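Local coordinates for arfgap-like finger domain containing protein (Cryptosporidium parvum Iowa II, PDB 2OWA) that probably activates the GTPase activity of an ADP-ribosylation factor through the zinc-binding ArfGAP domain that makes up most of this fragment, at residues T38-E43 against K117-S122; P47-L52 against N61-H66; N102-K105 against N111-P114; L89-I94 against Q127-L132; N97-N102 against D133-E138. All coordinates share one frame; numbering follows the deposited sequence.

Contact 1. Residues T38-E43 against K117-S122; sequences TCFDCE and KEYASS. With ZN (zinc ion), chain C.
Asp41 and Tyr119 meet carboxylate to phenol, with the carboxylate and ring planes turned 78° apart. The phenol OH of Tyr119 donates to the syn lone pair of Asp41 OD1, 2.6 Å away. The other carboxylate oxygen, Asp41 OD2, takes a salt bridge from Lys117 NZ, also 2.6 Å; the ammonium comes in on the anti side, 25° out of the carboxylate plane. Lys117 gets there by bending its chain at chi2 and chi4, which brings its side chain across Asp41 at about a right angle. Beside this polar pair Phe40 sets its edge to one face of Tyr119 in a T-shaped stack, centroids 5.2 Å apart and planes at 80°, with Phe40 CD2 lying 3.7 Å from Tyr119 CZ. CB of Ala120 lies over the opposite face of the tyrosine. The two bonds take one carboxylate oxygen each, while the ring contact steadies the tyrosine, directly beside the zinc knuckle in which Cys39 and Cys42 supply two of the four thiolates. Asp41 OD2 is also hydrogen-bonded to His66 NE2 of helix 60-67. Phe40 packs on helix 97-107 and strand 56-58; Tyr119, on short helix 118-121, touches His66 and meets the ring of Phe104 on helix 97-107.

Contact 2. Residues P47-L52 against N61-H66; sequences PTWLSL and NCSSDH. With ZN (zinc ion), chain C.
Trp49 lays one face of its indole against Ser63, and following its side chain outward traces most of the contact. Its CB touches Ser63 CB at 3.6 Å. One bond on, Trp49 CG is again 3.6 Å from Ser63 CB. On the pyrrole side Trp49 CD1 and CE2 are met more loosely, by Ser63 OG at 4.1 and 4.0 Å. At the ring fusion Trp49 CD2 has Ser63 OG at 3.7 Å, and farther along the six-membered ring Trp49 CE3 still lies 3.8 Å from Ser63 CB. The serine thus lies over one face, off centre, on the CG, CD2 and CE3 side, and touches by van der Waals contact. CG of Trp49 is anti to its carbonyl carbon (chi1 -72°), which turns the ring toward the helix. The hydroxyl of Ser63 is used at home, bonded to the backbone O of Leu60, while Arg67 makes a cation-pi contact with the indole. A second, looser touch lies one turn along, where Ser51 CB approaches His66 ND1 at 4.2 Å. Both of those residues are bonded to the hydroxyl of Ser74, and His66 NE2 goes to Asp41, so the imidazole is held at both nitrogens. Cys62, on the same helix, binds the zinc ion at 2.2 Å through SG. Helix 60-67 lies against the central strand 49-51 of the three-stranded antiparallel sheet, flanked by 56-58 and 76-78, with helix 86-94 meeting Leu50 and Leu52.

Contact 3. Residues N102-K105 against N111-P114; sequences NYFK and NFSP
With CG anti to the backbone N (chi1 169°), Phe112 swings its ring in against helix 97-107. The backbone of Phe104 points CB toward that ring, and its chi1 of -72°, with CG anti to the carbonyl carbon, leads its own ring away again. The methylene therefore does the touching: Phe104 CB stands 3.7 Å from the centroid of the Phe112 ring, a CH-pi contact over the face. Its nearest ring atom is Phe112 CE1, 3.5 Å from Phe104 CB. The two rings are nearly parallel, at 18°, but offset with little overlap, their centroids separated by 5.8 Å. Pro114 closes the opposite face of Phe112, its CD centred 3.6 Å above the plane, so the ring is sandwiched between a proline and a helix methylene. At the outer margin the side chain of Lys105 crosses that of Phe112 at about a right angle, Lys105 CG reaching Phe112 CD2 at 3.9 Å. Farther in, Phe104 meets the rings of Tyr119 and Tyr128. Across these two segments the contact is purely apolar, one CH-pi contact and apolar packing without a polar bond, and it tacks the loop leading to helix 118-121 back onto helix 97-107 by packing that is only partly buried.

Contact 4. Residues L89-I94 against Q127-L132; sequences LVRMDI and QYKQIL
Two helices of the ArfGAP domain's helical part, 86-94 and the C-terminal 123-135, cross here at 112°, and Arg91 spans the 11.4 Å between the axes of their segments. Its side chain is extended from CG to NE, CG lying anti to the backbone N (chi1 178°), and it reaches the far helix with its guanidinium. Arg91 NH2 donates to the backbone O of Lys129 at 3.1 Å, with an N-H...O angle of 145°; the carbonyl oxygen lies somewhat out of the guanidinium plane. Leu132 comes over one face of the same group, its CB 3.6 Å from Arg91 NH2 and 3.7 Å from Arg91 CZ, with the two side chains crossing at about a right angle. Beside them Ile94 and Leu132 run alongside each other, pointing opposite ways, and their methyls meet where Ile94 CD1 lies 3.5 Å from Leu132 CD2. NH1 and NE of Arg91 are engaged too: NH1 forms a salt bridge with Asp133, NE bonds to Leu52 O, and NH2 has a second acceptor in Ser53 O. The buried arginine thus donates to three carbonyls, and the Asp133 carboxylate would probably offset its charge. Far from the zinc site, this is a crossing of two helices in which an arginine from one donates to a backbone carbonyl of the other, with apolar packing at its side.

Contact 5. Residues N97-N102 against D133-E138; sequences NGRARN and DSEISE
Arg99 and Glu135 reach toward each other from opposite directions and meet at a single oxygen. Arg99 NH1 donates to Glu135 OE2 at 2.9 Å, and Arg99 NH2 to the same Glu135 OE2 at 3.0 Å, both with N-H...O angles near 146°. The grip is end-on: OE2 lies in the guanidinium plane, at its edge between the two terminal nitrogens, and both bonds converge on that one atom. The carboxylate is turned nearly perpendicular to the guanidinium, 88° between planes. NH1 accordingly meets OE2 on the anti side, while NH2 approaches from above the carboxylate plane. This is a forked salt bridge, distinct from the side-by-side pairing in which each oxygen takes its own N-H.

Outside that pair, the chain shapes explain the meeting. The arginine is stretched from CG to NE, with CG anti to the backbone N (chi1 -170°), which lets it bridge backbones whose nearest CA atoms, those of Arg99 and Glu135, are 12.7 Å apart. On the other side a bend at chi2 brings the carboxylate of Glu135 round to the arginine. One shell farther out, Arg99 NH1 also bonds to Ile94 O at the end of helix 86-94, so the guanidinium is held by that helix too, and the arginine rests on Tyr128 of the glutamate's own helix. Glu135 in turn touches Ile94. The bridge lies at the surface, where solvent probably weakens it. Such an arrangement is a surface interhelical salt bridge, here joining the first turn of helix 97-107 to the last turn of helix 123-135.

Contacts 1 and 2 share the zinc site: Cys39 and Cys42 come from the first, Cys62 from the second, and Cys59 completes the set. Contact 3 is nested within the chain loop closed by contact 1, its centre about 8 Å away, and Phe40 CZ touches Phe112 CZ at 3.7 Å. Phe40 also ties contact 1 to contact 5, its CE1 lying 3.4 Å from Arg101 N. Contacts 3 and 4 meet through two tyrosines, Tyr103 CG lying 3.3 Å from Tyr128 CD1. Contacts 4 and 5 have centres about 4 Å apart and both use helix 123-135. Leu52 O to Arg91 NE, 2.8 Å, links contact 2 with contact 4, so the zinc-side sheet and the helical part are directly connected.

Contact 1. Residues T38-E43 against K117-S122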
# COMPACT_ATOMS: atom_id res chain seq x y z
N THR A 38 7.89 3.04 8.53
CA THR A 38 8.62 1.80 8.55
C THR A 38 7.94 0.84 7.54
O THR A 38 6.74 0.85 7.39
CB THR A 38 8.61 1.27 9.98
OG1 THR A 38 9.28 0.02 10.03
CG2 THR A 38 7.21 1.10 10.49
N CYS A 39 8.72 0.04 6.82
CA CYS A 39 8.15 -0.87 5.79
C CYS A 39 7.15 -1.84 6.43
O CYS A 39 7.40 -2.37 7.51
CB CYS A 39 9.27 -1.66 5.12
SG CYS A 39 8.80 -3.08 4.16
N PHE A 40 6.04 -2.08 5.76
CA PHE A 40 5.00 -2.98 6.29
C PHE A 40 5.53 -4.41 6.51
O PHE A 40 5.10 -5.09 7.45
CB PHE A 40 3.77 -3.02 5.36
CG PHE A 40 2.58 -3.74 5.95
CD1 PHE A 40 1.82 -3.14 6.96
CD2 PHE A 40 2.22 -5.00 5.51
CE1 PHE A 40 0.72 -3.81 7.54
CE2 PHE A 40 1.10 -5.67 6.09
CZ PHE A 40 0.37 -5.05 7.11
N ASP A 41 6.45 -4.86 5.66
CA ASP A 41 6.96 -6.25 5.76
C ASP A 41 8.16 -6.42 6.69
O ASP A 41 8.21 -7.38 7.47
CB ASP A 41 7.34 -6.80 4.38
CG ASP A 41 6.14 -6.95 3.46
OD1 ASP A 41 5.03 -6.49 3.83
OD2 ASP A 41 6.34 -7.53 2.36
N CYS A 42 9.14 -5.51 6.62
CA CYS A 42 10.40 -5.72 7.33
C CYS A 42 10.84 -4.60 8.27
O CYS A 42 11.91 -4.69 8.87
CB CYS A 42 11.51 -6.00 6.33
SG CYS A 42 12.19 -4.52 5.61
N GLU A 43 10.05 -3.54 8.35
CA GLU A 43 10.35 -2.41 9.22
C GLU A 43 11.61 -1.53 8.87
O GLU A 43 11.97 -0.65 9.66
CB GLU A 43 10.30 -2.83 10.71
CG GLU A 43 9.00 -3.60 11.10
CD GLU A 43 8.83 -3.86 12.58
OE1 GLU A 43 9.74 -4.43 13.23
OE2 GLU A 43 7.75 -3.52 13.12
N LYS A 117 5.05 -12.38 3.57
CA LYS A 117 3.98 -11.94 2.66
C LYS A 117 2.84 -12.98 2.56
O LYS A 117 2.03 -12.95 1.62
CB LYS A 117 4.54 -11.59 1.27
CG LYS A 117 5.64 -10.53 1.26
CD LYS A 117 7.07 -11.12 1.08
CE LYS A 117 8.14 -10.03 1.05
NZ LYS A 117 8.26 -9.27 2.37
N GLU A 118 2.76 -13.88 3.53
CA GLU A 118 1.62 -14.80 3.65
C GLU A 118 0.32 -14.00 3.64
O GLU A 118 -0.62 -14.43 2.99
CB GLU A 118 1.71 -15.70 4.87
CG GLU A 118 0.48 -16.70 5.06
CD GLU A 118 0.66 -17.65 6.29
OE1 GLU A 118 1.31 -18.70 6.17
OE2 GLU A 118 0.13 -17.36 7.39
N TYR A 119 0.27 -12.85 4.30
CA TYR A 119 -0.95 -12.02 4.27
C TYR A 119 -1.42 -11.69 2.85
O TYR A 119 -2.60 -11.70 2.61
CB TYR A 119 -0.80 -10.72 5.10
CG TYR A 119 0.13 -9.71 4.45
CD1 TYR A 119 -0.35 -8.76 3.56
CD2 TYR A 119 1.51 -9.75 4.72
CE1 TYR A 119 0.52 -7.83 2.95
CE2 TYR A 119 2.40 -8.81 4.12
CZ TYR A 119 1.89 -7.87 3.21
OH TYR A 119 2.74 -6.93 2.61
N ALA A 120 -0.50 -11.39 1.94
CA ALA A 120 -0.81 -10.96 0.60
C ALA A 120 -1.59 -12.03 -0.18
O ALA A 120 -2.45 -11.68 -0.99
CB ALA A 120 0.46 -10.56 -0.18
N SER A 121 -1.25 -13.31 0.02
CA SER A 121 -1.88 -14.39 -0.77
C SER A 121 -3.06 -15.02 -0.04
O SER A 121 -3.76 -15.90 -0.61
CB SER A 121 -0.85 -15.46 -1.16
OG SER A 121 -0.25 -16.12 -0.03
N SER A 122 -3.25 -14.60 1.21
CA SER A 122 -4.27 -15.17 2.08
C SER A 122 -5.69 -14.72 1.70
O SER A 122 -5.87 -13.64 1.17
CB SER A 122 -3.99 -14.83 3.55
OG SER A 122 -4.30 -13.47 3.84
ZN ZN C . 10.87 -4.20 3.64

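Contact 2. Residues P47-L52 against N61-H66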
# COMPACT_ATOMS: atom_id res chain seq x y z
N PRO A 47 9.94 3.79 4.03
CA PRO A 47 9.68 3.06 2.78
C PRO A 47 8.98 3.99 1.76
O PRO A 47 8.16 4.84 2.14
CB PRO A 47 8.74 1.94 3.22
CG PRO A 47 7.95 2.58 4.35
CD PRO A 47 9.02 3.35 5.11
N THR A 48 9.31 3.84 0.48
CA THR A 48 8.76 4.73 -0.53
C THR A 48 8.05 3.96 -1.63
O THR A 48 7.42 4.55 -2.49
CB THR A 48 9.85 5.67 -1.16
OG1 THR A 48 10.79 4.86 -1.85
CG2 THR A 48 10.56 6.45 -0.06
N TRP A 49 8.15 2.64 -1.61
CA TRP A 49 7.36 1.80 -2.50
C TRP A 49 6.03 1.49 -1.84
O TRP A 49 5.81 1.84 -0.67
CB TRP A 49 8.12 0.52 -2.89
CG TRP A 49 9.22 0.81 -3.80
CD1 TRP A 49 10.42 1.41 -3.48
CD2 TRP A 49 9.26 0.61 -5.23
NE1 TRP A 49 11.18 1.58 -4.60
CE2 TRP A 49 10.51 1.08 -5.69
CE3 TRP A 49 8.35 0.07 -6.16
CZ2 TRP A 49 10.90 1.03 -7.04
CZ3 TRP A 49 8.74 0.01 -7.53
CH2 TRP A 49 10.01 0.50 -7.95
N LEU A 50 5.12 0.87 -2.59
CA LEU A 50 3.80 0.59 -2.05
C LEU A 50 3.12 -0.64 -2.73
O LEU A 50 3.44 -1.00 -3.86
CB LEU A 50 2.91 1.87 -2.05
CG LEU A 50 2.57 2.56 -3.38
CD1 LEU A 50 1.37 1.84 -4.01
CD2 LEU A 50 2.22 4.02 -3.13
N SER A 51 2.22 -1.31 -2.01
CA SER A 51 1.28 -2.24 -2.67
C SER A 51 -0.08 -1.53 -2.64
O SER A 51 -0.61 -1.26 -1.53
CB SER A 51 1.19 -3.58 -1.92
OG SER A 51 0.15 -4.37 -2.46
N LEU A 52 -0.61 -1.19 -3.82
CA LEU A 52 -1.91 -0.53 -3.84
C LEU A 52 -2.98 -1.43 -3.24
O LEU A 52 -3.84 -0.93 -2.55
CB LEU A 52 -2.33 -0.11 -5.25
CG LEU A 52 -1.83 1.29 -5.61
CD1 LEU A 52 -1.89 1.48 -7.12
CD2 LEU A 52 -2.60 2.43 -4.82
N ASN A 61 13.57 -3.27 -1.15
CA ASN A 61 13.83 -4.70 -1.02
C ASN A 61 12.50 -5.48 -1.09
O ASN A 61 12.33 -6.34 -1.94
CB ASN A 61 14.57 -4.97 0.30
CG ASN A 61 15.27 -6.32 0.32
OD1 ASN A 61 14.64 -7.40 0.42
ND2 ASN A 61 16.62 -6.28 0.23
N CYS A 62 11.55 -5.14 -0.23
CA CYS A 62 10.28 -5.88 -0.19
C CYS A 62 9.46 -5.67 -1.45
O CYS A 62 8.75 -6.57 -1.86
CB CYS A 62 9.47 -5.55 1.08
SG CYS A 62 10.40 -6.07 2.54
N SER A 63 9.60 -4.49 -2.08
CA SER A 63 8.95 -4.21 -3.36
C SER A 63 9.31 -5.20 -4.48
O SER A 63 8.44 -5.60 -5.23
CB SER A 63 9.23 -2.78 -3.83
OG SER A 63 10.63 -2.60 -4.07
N SER A 64 10.58 -5.62 -4.55
CA SER A 64 11.02 -6.65 -5.50
C SER A 64 10.31 -7.94 -5.28
O SER A 64 9.79 -8.50 -6.23
CB SER A 64 12.54 -6.89 -5.49
OG SER A 64 13.22 -5.73 -5.93
N ASP A 65 10.31 -8.44 -4.04
CA ASP A 65 9.54 -9.65 -3.71
C ASP A 65 8.09 -9.57 -4.13
O ASP A 65 7.56 -10.51 -4.73
CB ASP A 65 9.64 -10.00 -2.22
CG ASP A 65 11.09 -10.24 -1.76
OD1 ASP A 65 11.95 -10.65 -2.57
OD2 ASP A 65 11.37 -9.95 -0.58
N HIS A 66 7.42 -8.47 -3.79
CA HIS A 66 6.03 -8.24 -4.21
C HIS A 66 5.86 -8.23 -5.73
O HIS A 66 4.86 -8.70 -6.22
CB HIS A 66 5.50 -6.92 -3.66
CG HIS A 66 5.11 -6.99 -2.22
ND1 HIS A 66 3.81 -6.85 -1.79
CD2 HIS A 66 5.86 -7.20 -1.10
CE1 HIS A 66 3.77 -6.94 -0.48
NE2 HIS A 66 5.00 -7.16 -0.04
ZN ZN C . 10.87 -4.20 3.64

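Contact 3. Residues N102-K105 against N111-P114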
# COMPACT_ATOMS: atom_id res chain seq x y z
N ASN A 102 -3.36 -3.23 11.93
CA ASN A 102 -4.44 -3.45 12.88
C ASN A 102 -5.33 -4.59 12.42
O ASN A 102 -5.63 -5.48 13.20
CB ASN A 102 -5.28 -2.16 13.12
CG ASN A 102 -6.57 -2.45 13.93
OD1 ASN A 102 -6.52 -3.02 15.01
ND2 ASN A 102 -7.72 -2.07 13.38
N TYR A 103 -5.73 -4.56 11.14
CA TYR A 103 -6.56 -5.61 10.60
C TYR A 103 -5.88 -6.99 10.67
O TYR A 103 -6.48 -7.95 11.19
CB TYR A 103 -6.98 -5.29 9.16
CG TYR A 103 -7.75 -6.41 8.50
CD1 TYR A 103 -9.11 -6.54 8.69
CD2 TYR A 103 -7.09 -7.36 7.70
CE1 TYR A 103 -9.82 -7.55 8.09
CE2 TYR A 103 -7.80 -8.38 7.09
CZ TYR A 103 -9.15 -8.47 7.31
OH TYR A 103 -9.86 -9.46 6.73
N PHE A 104 -4.67 -7.08 10.16
CA PHE A 104 -3.91 -8.35 10.10
C PHE A 104 -3.54 -8.94 11.46
O PHE A 104 -3.69 -10.14 11.65
CB PHE A 104 -2.71 -8.28 9.12
CG PHE A 104 -3.12 -8.26 7.66
CD1 PHE A 104 -3.85 -9.33 7.12
CD2 PHE A 104 -2.79 -7.17 6.83
CE1 PHE A 104 -4.27 -9.31 5.77
CE2 PHE A 104 -3.17 -7.13 5.49
CZ PHE A 104 -3.94 -8.21 4.95
N LYS A 105 -3.10 -8.11 12.42
CA LYS A 105 -2.83 -8.62 13.77
C LYS A 105 -4.10 -9.24 14.38
O LYS A 105 -3.99 -10.17 15.14
CB LYS A 105 -2.28 -7.55 14.72
CG LYS A 105 -0.90 -6.95 14.37
CD LYS A 105 -0.50 -5.90 15.43
CE LYS A 105 0.92 -5.34 15.21
NZ LYS A 105 2.05 -6.38 15.08
N ASN A 111 1.04 -14.21 15.75
CA ASN A 111 2.21 -14.58 14.95
C ASN A 111 2.16 -14.02 13.55
O ASN A 111 2.85 -14.54 12.65
CB ASN A 111 2.38 -16.09 14.87
CG ASN A 111 2.51 -16.72 16.21
OD1 ASN A 111 3.41 -16.36 16.98
ND2 ASN A 111 1.61 -17.64 16.51
N PHE A 112 1.33 -12.98 13.37
CA PHE A 112 1.30 -12.20 12.16
C PHE A 112 2.74 -11.88 11.82
O PHE A 112 3.46 -11.35 12.62
CB PHE A 112 0.46 -10.92 12.30
CG PHE A 112 0.62 -9.94 11.16
CD1 PHE A 112 0.43 -10.35 9.84
CD2 PHE A 112 0.97 -8.63 11.39
CE1 PHE A 112 0.56 -9.44 8.79
CE2 PHE A 112 1.13 -7.71 10.36
CZ PHE A 112 0.94 -8.12 9.06
N SER A 113 3.14 -12.23 10.62
CA SER A 113 4.54 -12.16 10.22
C SER A 113 4.62 -11.70 8.77
O SER A 113 4.79 -12.52 7.85
CB SER A 113 5.18 -13.54 10.41
OG SER A 113 4.57 -14.51 9.53
N PRO A 114 4.47 -10.37 8.55
CA PRO A 114 4.37 -9.75 7.22
C PRO A 114 5.63 -9.95 6.37
O PRO A 114 5.56 -9.82 5.17
CB PRO A 114 4.13 -8.25 7.52
CG PRO A 114 4.64 -8.05 8.94
CD PRO A 114 4.37 -9.35 9.63

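Contact 4. Residues L89-I94 against Q127-L132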
# COMPACT_ATOMS: atom_id res chain seq x y z
N LEU A 89 -4.86 7.48 -5.07
CA LEU A 89 -4.41 8.33 -3.99
C LEU A 89 -5.36 8.24 -2.82
O LEU A 89 -4.91 8.07 -1.67
CB LEU A 89 -4.19 9.78 -4.45
CG LEU A 89 -3.23 10.00 -5.62
CD1 LEU A 89 -2.97 11.52 -5.69
CD2 LEU A 89 -1.87 9.23 -5.39
N VAL A 90 -6.65 8.30 -3.10
CA VAL A 90 -7.68 8.21 -2.03
C VAL A 90 -7.50 6.90 -1.28
O VAL A 90 -7.62 6.85 -0.05
CB VAL A 90 -9.09 8.26 -2.62
CG1 VAL A 90 -10.17 8.03 -1.50
CG2 VAL A 90 -9.30 9.59 -3.41
N ARG A 91 -7.23 5.83 -2.04
CA ARG A 91 -7.06 4.49 -1.48
C ARG A 91 -5.89 4.45 -0.51
O ARG A 91 -6.03 3.93 0.59
CB ARG A 91 -6.89 3.41 -2.58
CG ARG A 91 -6.66 2.01 -2.00
CD ARG A 91 -6.48 0.97 -3.08
NE ARG A 91 -6.60 -0.41 -2.60
CZ ARG A 91 -7.73 -1.11 -2.61
NH1 ARG A 91 -8.85 -0.56 -3.07
NH2 ARG A 91 -7.76 -2.37 -2.19
N MET A 92 -4.75 5.03 -0.89
CA MET A 92 -3.62 5.14 -0.01
C MET A 92 -3.92 5.98 1.25
O MET A 92 -3.40 5.71 2.32
CB MET A 92 -2.43 5.73 -0.78
CG MET A 92 -1.79 4.78 -1.82
SD MET A 92 -1.47 3.08 -1.32
CE MET A 92 -0.26 3.31 -0.03
N ASP A 93 -4.79 6.97 1.08
CA ASP A 93 -5.13 7.92 2.11
C ASP A 93 -5.99 7.23 3.18
O ASP A 93 -5.75 7.41 4.38
CB ASP A 93 -5.88 9.11 1.50
CG ASP A 93 -5.97 10.31 2.46
OD1 ASP A 93 -5.50 10.22 3.63
OD2 ASP A 93 -6.54 11.36 2.04
N ILE A 94 -6.97 6.42 2.74
CA ILE A 94 -7.84 5.71 3.72
C ILE A 94 -7.23 4.43 4.28
O ILE A 94 -7.71 3.90 5.30
CB ILE A 94 -9.26 5.42 3.16
CG1 ILE A 94 -9.20 4.51 1.92
CG2 ILE A 94 -10.01 6.71 2.84
CD1 ILE A 94 -9.56 3.12 2.20
N GLN A 127 -9.99 -10.32 1.58
CA GLN A 127 -11.00 -9.69 2.39
C GLN A 127 -10.68 -8.23 2.79
O GLN A 127 -11.54 -7.34 2.72
CB GLN A 127 -11.22 -10.51 3.63
CG GLN A 127 -12.61 -11.10 3.71
CD GLN A 127 -12.64 -12.45 4.37
OE1 GLN A 127 -12.02 -12.65 5.42
NE2 GLN A 127 -13.34 -13.39 3.77
N TYR A 128 -9.44 -8.00 3.20
CA TYR A 128 -8.99 -6.61 3.50
C TYR A 128 -8.97 -5.72 2.25
O TYR A 128 -9.35 -4.56 2.33
CB TYR A 128 -7.65 -6.62 4.24
CG TYR A 128 -7.18 -5.25 4.66
CD1 TYR A 128 -7.80 -4.58 5.73
CD2 TYR A 128 -6.17 -4.61 3.96
CE1 TYR A 128 -7.38 -3.30 6.11
CE2 TYR A 128 -5.75 -3.34 4.32
CZ TYR A 128 -6.35 -2.70 5.39
OH TYR A 128 -5.93 -1.46 5.72
N LYS A 129 -8.50 -6.26 1.13
CA LYS A 129 -8.49 -5.56 -0.16
C LYS A 129 -9.93 -5.08 -0.53
O LYS A 129 -10.12 -3.95 -0.97
CB LYS A 129 -7.93 -6.50 -1.24
CG LYS A 129 -7.29 -5.88 -2.48
CD LYS A 129 -8.10 -6.13 -3.77
CE LYS A 129 -7.23 -5.93 -5.05
NZ LYS A 129 -6.41 -7.16 -5.49
N GLN A 130 -10.91 -5.95 -0.30
CA GLN A 130 -12.33 -5.64 -0.48
C GLN A 130 -12.90 -4.63 0.49
O GLN A 130 -13.79 -3.91 0.12
CB GLN A 130 -13.20 -6.91 -0.42
CG GLN A 130 -13.15 -7.72 -1.70
CD GLN A 130 -14.14 -8.89 -1.71
OE1 GLN A 130 -13.87 -9.93 -2.30
NE2 GLN A 130 -15.28 -8.73 -1.03
N ILE A 131 -12.41 -4.60 1.73
CA ILE A 131 -12.80 -3.56 2.72
C ILE A 131 -12.38 -2.19 2.19
O ILE A 131 -13.13 -1.20 2.27
CB ILE A 131 -12.17 -3.82 4.14
CG1 ILE A 131 -12.75 -5.10 4.78
CG2 ILE A 131 -12.36 -2.61 5.08
CD1 ILE A 131 -11.91 -5.63 5.95
N LEU A 132 -11.17 -2.13 1.65
CA LEU A 132 -10.68 -0.89 1.08
C LEU A 132 -11.45 -0.48 -0.17
O LEU A 132 -11.75 0.69 -0.32
CB LEU A 132 -9.20 -0.98 0.79
CG LEU A 132 -8.22 -1.13 1.97
CD1 LEU A 132 -6.82 -1.04 1.34
CD2 LEU A 132 -8.40 -0.09 3.13

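Contact 5. Residues N97-N102 against D133-E138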
# COMPACT_ATOMS: atom_id res chain seq x y z
N ASN A 97 -0.16 1.80 6.58
CA ASN A 97 0.40 0.70 7.41
C ASN A 97 -0.31 0.44 8.74
O ASN A 97 -0.49 -0.70 9.10
CB ASN A 97 1.90 0.88 7.63
CG ASN A 97 2.71 0.70 6.36
OD1 ASN A 97 2.15 0.55 5.26
ND2 ASN A 97 4.05 0.72 6.49
N GLY A 98 -0.72 1.50 9.47
CA GLY A 98 -1.47 1.30 10.70
C GLY A 98 -2.81 0.55 10.60
O GLY A 98 -3.06 -0.42 11.33
N ARG A 99 -3.69 1.01 9.72
CA ARG A 99 -4.94 0.28 9.48
C ARG A 99 -4.74 -1.21 9.09
O ARG A 99 -5.48 -2.09 9.58
CB ARG A 99 -5.75 0.99 8.40
CG ARG A 99 -7.15 0.45 8.26
CD ARG A 99 -7.96 1.28 7.33
NE ARG A 99 -9.39 1.01 7.50
CZ ARG A 99 -10.35 1.64 6.82
NH1 ARG A 99 -10.05 2.60 5.95
NH2 ARG A 99 -11.62 1.32 7.04
N ALA A 100 -3.79 -1.46 8.18
CA ALA A 100 -3.44 -2.82 7.73
C ALA A 100 -2.86 -3.71 8.86
O ALA A 100 -3.33 -4.84 9.06
CB ALA A 100 -2.50 -2.78 6.49
N ARG A 101 -1.87 -3.18 9.60
CA ARG A 101 -1.31 -3.85 10.77
C ARG A 101 -2.45 -4.18 11.74
O ARG A 101 -2.53 -5.28 12.24
CB ARG A 101 -0.27 -2.98 11.51
CG ARG A 101 1.16 -3.18 11.05
CD ARG A 101 2.04 -1.99 11.49
NE ARG A 101 3.26 -1.91 10.71
CZ ARG A 101 3.88 -0.76 10.44
NH1 ARG A 101 3.37 0.37 10.92
NH2 ARG A 101 5.00 -0.74 9.70
N ASN A 102 -3.36 -3.23 11.93
CA ASN A 102 -4.44 -3.45 12.88
C ASN A 102 -5.33 -4.59 12.42
O ASN A 102 -5.63 -5.48 13.20
CB ASN A 102 -5.28 -2.16 13.12
CG ASN A 102 -6.57 -2.45 13.93
OD1 ASN A 102 -6.52 -3.02 15.01
ND2 ASN A 102 -7.72 -2.07 13.38
N ASP A 133 -11.78 -1.46 -1.05
CA ASP A 133 -12.55 -1.22 -2.28
C ASP A 133 -13.91 -0.62 -1.94
O ASP A 133 -14.38 0.31 -2.59
CB ASP A 133 -12.84 -2.54 -3.02
CG ASP A 133 -11.64 -3.15 -3.65
OD1 ASP A 133 -10.56 -2.48 -3.69
OD2 ASP A 133 -11.78 -4.31 -4.15
N SER A 134 -14.53 -1.21 -0.93
CA SER A 134 -15.80 -0.76 -0.42
C SER A 134 -15.73 0.68 0.14
O SER A 134 -16.65 1.47 -0.08
CB SER A 134 -16.25 -1.72 0.64
OG SER A 134 -17.64 -1.67 0.74
N GLU A 135 -14.65 1.04 0.82
CA GLU A 135 -14.45 2.41 1.32
C GLU A 135 -14.36 3.47 0.22
O GLU A 135 -14.86 4.57 0.39
CB GLU A 135 -13.17 2.51 2.13
CG GLU A 135 -13.22 1.82 3.44
CD GLU A 135 -13.67 2.76 4.50
OE1 GLU A 135 -14.90 2.93 4.65
OE2 GLU A 135 -12.78 3.33 5.18
N ILE A 136 -13.70 3.12 -0.88
CA ILE A 136 -13.50 4.06 -1.96
C ILE A 136 -14.61 4.05 -3.01
O ILE A 136 -14.53 4.82 -3.97
CB ILE A 136 -12.11 3.87 -2.67
CG1 ILE A 136 -12.02 2.47 -3.33
CG2 ILE A 136 -10.99 4.16 -1.70
CD1 ILE A 136 -10.75 2.18 -4.22
N SER A 137 -15.63 3.20 -2.84
CA SER A 137 -16.65 2.96 -3.87
C SER A 137 -18.10 3.14 -3.42
O SER A 137 -18.98 3.33 -4.25
CB SER A 137 -16.52 1.54 -4.44
OG SER A 137 -15.22 1.27 -4.91
N GLU A 138 -18.35 3.02 -2.12
CA GLU A 138 -19.72 3.04 -1.58
C GLU A 138 -19.68 3.55 -0.15
O GLU A 138 -18.61 3.93 0.33
CB GLU A 138 -20.37 1.65 -1.66
CG GLU A 138 -19.60 0.52 -0.92
CD GLU A 138 -19.96 -0.90 -1.38
OE1 GLU A 138 -19.59 -1.86 -0.66
OE2 GLU A 138 -20.58 -1.07 -2.47